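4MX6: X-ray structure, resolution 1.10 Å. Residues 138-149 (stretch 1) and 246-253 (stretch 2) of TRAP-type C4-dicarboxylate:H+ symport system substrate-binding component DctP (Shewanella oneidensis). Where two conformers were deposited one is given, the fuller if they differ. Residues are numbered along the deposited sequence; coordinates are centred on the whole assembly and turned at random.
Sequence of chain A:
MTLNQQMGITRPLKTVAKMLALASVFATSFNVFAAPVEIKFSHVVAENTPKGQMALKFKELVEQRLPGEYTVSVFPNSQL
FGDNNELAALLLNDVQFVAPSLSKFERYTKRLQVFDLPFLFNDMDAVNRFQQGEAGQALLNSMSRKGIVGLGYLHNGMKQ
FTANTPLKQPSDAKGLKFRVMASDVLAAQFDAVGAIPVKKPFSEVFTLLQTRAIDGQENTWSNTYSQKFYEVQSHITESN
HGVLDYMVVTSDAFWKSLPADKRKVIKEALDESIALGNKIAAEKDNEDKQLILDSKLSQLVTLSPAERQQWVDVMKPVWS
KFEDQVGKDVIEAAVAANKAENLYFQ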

# COMPACT_ATOMS: atom_id res chain seq x y z
N ALA A 138 -14.56 -9.51 -5.26
CA ALA A 138 -15.69 -8.60 -5.22
C ALA A 138 -15.25 -7.18 -4.83
O ALA A 138 -15.80 -6.20 -5.32
CB ALA A 138 -16.76 -9.11 -4.28
N LEU A 139 -14.25 -7.07 -3.97
CA LEU A 139 -13.77 -5.77 -3.53
C LEU A 139 -13.19 -4.93 -4.69
O LEU A 139 -13.17 -3.71 -4.61
CB LEU A 139 -12.75 -5.93 -2.39
CG LEU A 139 -13.37 -6.24 -1.02
CD1 LEU A 139 -12.34 -6.72 -0.04
CD2 LEU A 139 -14.06 -5.02 -0.45
N LEU A 140 -12.76 -5.58 -5.76
CA LEU A 140 -12.26 -4.84 -6.93
C LEU A 140 -13.36 -3.97 -7.55
O LEU A 140 -13.07 -2.98 -8.24
CB LEU A 140 -11.68 -5.77 -7.99
CG LEU A 140 -10.36 -6.45 -7.62
CD1 LEU A 140 -10.03 -7.58 -8.56
CD2 LEU A 140 -9.23 -5.43 -7.59
N ASN A 141 -14.62 -4.36 -7.32
CA ASN A 141 -15.75 -3.63 -7.89
C ASN A 141 -16.47 -2.76 -6.87
O ASN A 141 -17.54 -2.23 -7.16
CB ASN A 141 -16.75 -4.61 -8.52
CG ASN A 141 -16.15 -5.38 -9.66
OD1 ASN A 141 -15.30 -4.87 -10.39
ND2 ASN A 141 -16.58 -6.63 -9.83
N SER A 142 -15.87 -2.58 -5.69
CA SER A 142 -16.53 -1.89 -4.59
C SER A 142 -16.76 -0.40 -4.82
O SER A 142 -17.54 0.22 -4.09
CB SER A 142 -15.74 -2.10 -3.29
OG SER A 142 -14.43 -1.57 -3.36
N MET A 143 -16.11 0.17 -5.83
CA MET A 143 -16.22 1.60 -6.10
C MET A 143 -16.75 1.90 -7.50
O MET A 143 -16.73 3.04 -7.95
CB MET A 143 -14.84 2.26 -5.91
CG MET A 143 -14.32 2.15 -4.49
SD MET A 143 -12.59 2.61 -4.31
CE MET A 143 -11.80 1.19 -5.05
N SER A 144 -17.26 0.87 -8.18
CA SER A 144 -17.65 1.02 -9.58
C SER A 144 -18.75 2.07 -9.78
O SER A 144 -18.77 2.77 -10.80
CB SER A 144 -18.06 -0.33 -10.18
OG SER A 144 -19.11 -0.95 -9.46
N ARG A 145 -19.67 2.18 -8.83
CA ARG A 145 -20.75 3.17 -8.95
C ARG A 145 -20.28 4.60 -8.61
O ARG A 145 -21.02 5.57 -8.80
CB ARG A 145 -21.95 2.76 -8.09
CG ARG A 145 -22.60 1.45 -8.53
CD ARG A 145 -23.83 1.12 -7.69
NE ARG A 145 -23.49 0.94 -6.28
CZ ARG A 145 -23.10 -0.21 -5.74
NH1 ARG A 145 -23.00 -1.31 -6.47
NH2 ARG A 145 -22.81 -0.26 -4.44
N LYS A 146 -19.03 4.71 -8.14
CA LYS A 146 -18.39 6.01 -7.92
C LYS A 146 -17.49 6.37 -9.09
O LYS A 146 -16.81 7.40 -9.07
CB LYS A 146 -17.53 5.97 -6.65
CG LYS A 146 -18.28 5.74 -5.36
CD LYS A 146 -18.94 7.00 -4.89
CE LYS A 146 -19.34 6.88 -3.44
NZ LYS A 146 -20.24 5.72 -3.25
N GLY A 147 -17.45 5.51 -10.10
CA GLY A 147 -16.66 5.77 -11.29
C GLY A 147 -15.25 5.19 -11.27
O GLY A 147 -14.48 5.48 -12.18
N ILE A 148 -14.92 4.39 -10.26
CA ILE A 148 -13.58 3.81 -10.14
C ILE A 148 -13.63 2.33 -10.46
O ILE A 148 -14.40 1.59 -9.83
CB ILE A 148 -13.00 4.03 -8.74
CG1 ILE A 148 -12.85 5.53 -8.45
CG2 ILE A 148 -11.66 3.31 -8.60
CD1 ILE A 148 -12.43 5.83 -7.03
N VAL A 149 -12.82 1.91 -11.43
CA VAL A 149 -12.76 0.52 -11.88
C VAL A 149 -11.52 -0.14 -11.30
O VAL A 149 -10.40 0.32 -11.51
CB VAL A 149 -12.68 0.45 -13.43
CG1 VAL A 149 -12.53 -1.00 -13.90
CG2 VAL A 149 -13.89 1.10 -14.07
N TYR A 246 -1.69 -2.56 -2.91
CA TYR A 246 -2.33 -1.58 -3.78
C TYR A 246 -3.51 -2.16 -4.54
O TYR A 246 -3.52 -3.34 -4.85
CB TYR A 246 -1.32 -1.08 -4.80
CG TYR A 246 0.01 -0.66 -4.23
CD1 TYR A 246 0.10 0.41 -3.36
CD2 TYR A 246 1.17 -1.33 -4.58
CE1 TYR A 246 1.33 0.82 -2.85
CE2 TYR A 246 2.40 -0.91 -4.10
CZ TYR A 246 2.48 0.16 -3.24
OH TYR A 246 3.72 0.59 -2.82
N MET A 247 -4.43 -1.28 -4.92
CA MET A 247 -5.37 -1.60 -6.00
C MET A 247 -5.03 -0.74 -7.21
O MET A 247 -4.98 0.48 -7.10
CB MET A 247 -6.84 -1.38 -5.60
CG MET A 247 -7.79 -1.99 -6.61
SD MET A 247 -9.54 -1.76 -6.25
CE MET A 247 -9.68 -2.71 -4.74
N VAL A 248 -4.76 -1.38 -8.34
CA VAL A 248 -4.56 -0.68 -9.60
C VAL A 248 -5.95 -0.34 -10.15
O VAL A 248 -6.80 -1.23 -10.30
CB VAL A 248 -3.76 -1.53 -10.60
CG1 VAL A 248 -3.54 -0.77 -11.89
CG2 VAL A 248 -2.44 -2.00 -9.99
N VAL A 249 -6.19 0.95 -10.37
CA VAL A 249 -7.50 1.43 -10.78
C VAL A 249 -7.43 2.38 -11.96
O VAL A 249 -6.41 3.00 -12.22
CB VAL A 249 -8.23 2.16 -9.62
CG1 VAL A 249 -8.50 1.21 -8.46
CG2 VAL A 249 -7.45 3.35 -9.13
N THR A 250 -8.55 2.47 -12.66
CA THR A 250 -8.77 3.48 -13.68
C THR A 250 -10.15 4.09 -13.47
O THR A 250 -10.88 3.70 -12.55
CB THR A 250 -8.62 2.89 -15.12
OG1 THR A 250 -8.67 3.93 -16.09
CG2 THR A 250 -9.71 1.89 -15.45
N SER A 251 -10.52 5.06 -14.30
CA SER A 251 -11.87 5.60 -14.25
C SER A 251 -12.76 4.86 -15.23
O SER A 251 -12.32 4.44 -16.31
CB SER A 251 -11.92 7.10 -14.53
OG SER A 251 -11.62 7.38 -15.89
N ASP A 252 -14.02 4.73 -14.88
CA ASP A 252 -14.99 4.12 -15.75
C ASP A 252 -15.05 4.87 -17.07
O ASP A 252 -15.14 4.26 -18.14
CB ASP A 252 -16.35 4.14 -15.06
CG ASP A 252 -17.39 3.39 -15.81
OD1 ASP A 252 -17.24 2.16 -15.95
OD2 ASP A 252 -18.36 4.05 -16.26
N ALA A 253 -14.99 6.20 -17.01
CA ALA A 253 -15.11 7.00 -18.22
C ALA A 253 -13.96 6.70 -19.19
O ALA A 253 -14.19 6.51 -20.38
CB ALA A 253 -15.17 8.48 -17.88
O HOH W 1 -15.47 7.58 -14.32

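Two strand segments pair antiparallel, Ile-148 opposite Ser-251 and Val-149 opposite Thr-250, and backbone hydrogen bonds carry the polar part of the contact. Val-149 is satisfied at both ends by one residue: its N donates to Thr-250 O (2.9 Å), and its O accepts from Thr-250 N (3.1 Å). The third bond, Asp-252 N to Gly-147 O (2.8 Å, nearly straight), ties the first residue of the helix to the loop residue just before the other strand. Gly-147 O also accepts from water 1 (3.2 Å), which in turn accepts from Ala-253 N (3.1 Å). Gly-147 has positive phi (94°), where a CB would jam against the preceding carbonyl O. Ser-251 OG caps a backbone N just past the stretch, and Thr-250 OG1 and Asp-252 OD2 are bonded elsewhere in the structure. Before the strand, Leu-139 O is satisfied locally, by Ser-142 N (3.1 Å) and Ser-142 OG (2.8 Å).

The contact buries 466 Å², both sides summed; Val-149 and Met-247 contribute most. Val-149 packs CG2 against Asp-252 CA (3.6 Å) and CB against Thr-250 CG2 (3.9 Å), while Ile-148 CG2 meets Val-249 CB (3.8 Å). Buried, unbranched Met-247 reaches across to Leu-140, CG to CD2 (3.9 Å), and to Met-143, SD to CE (3.9 Å).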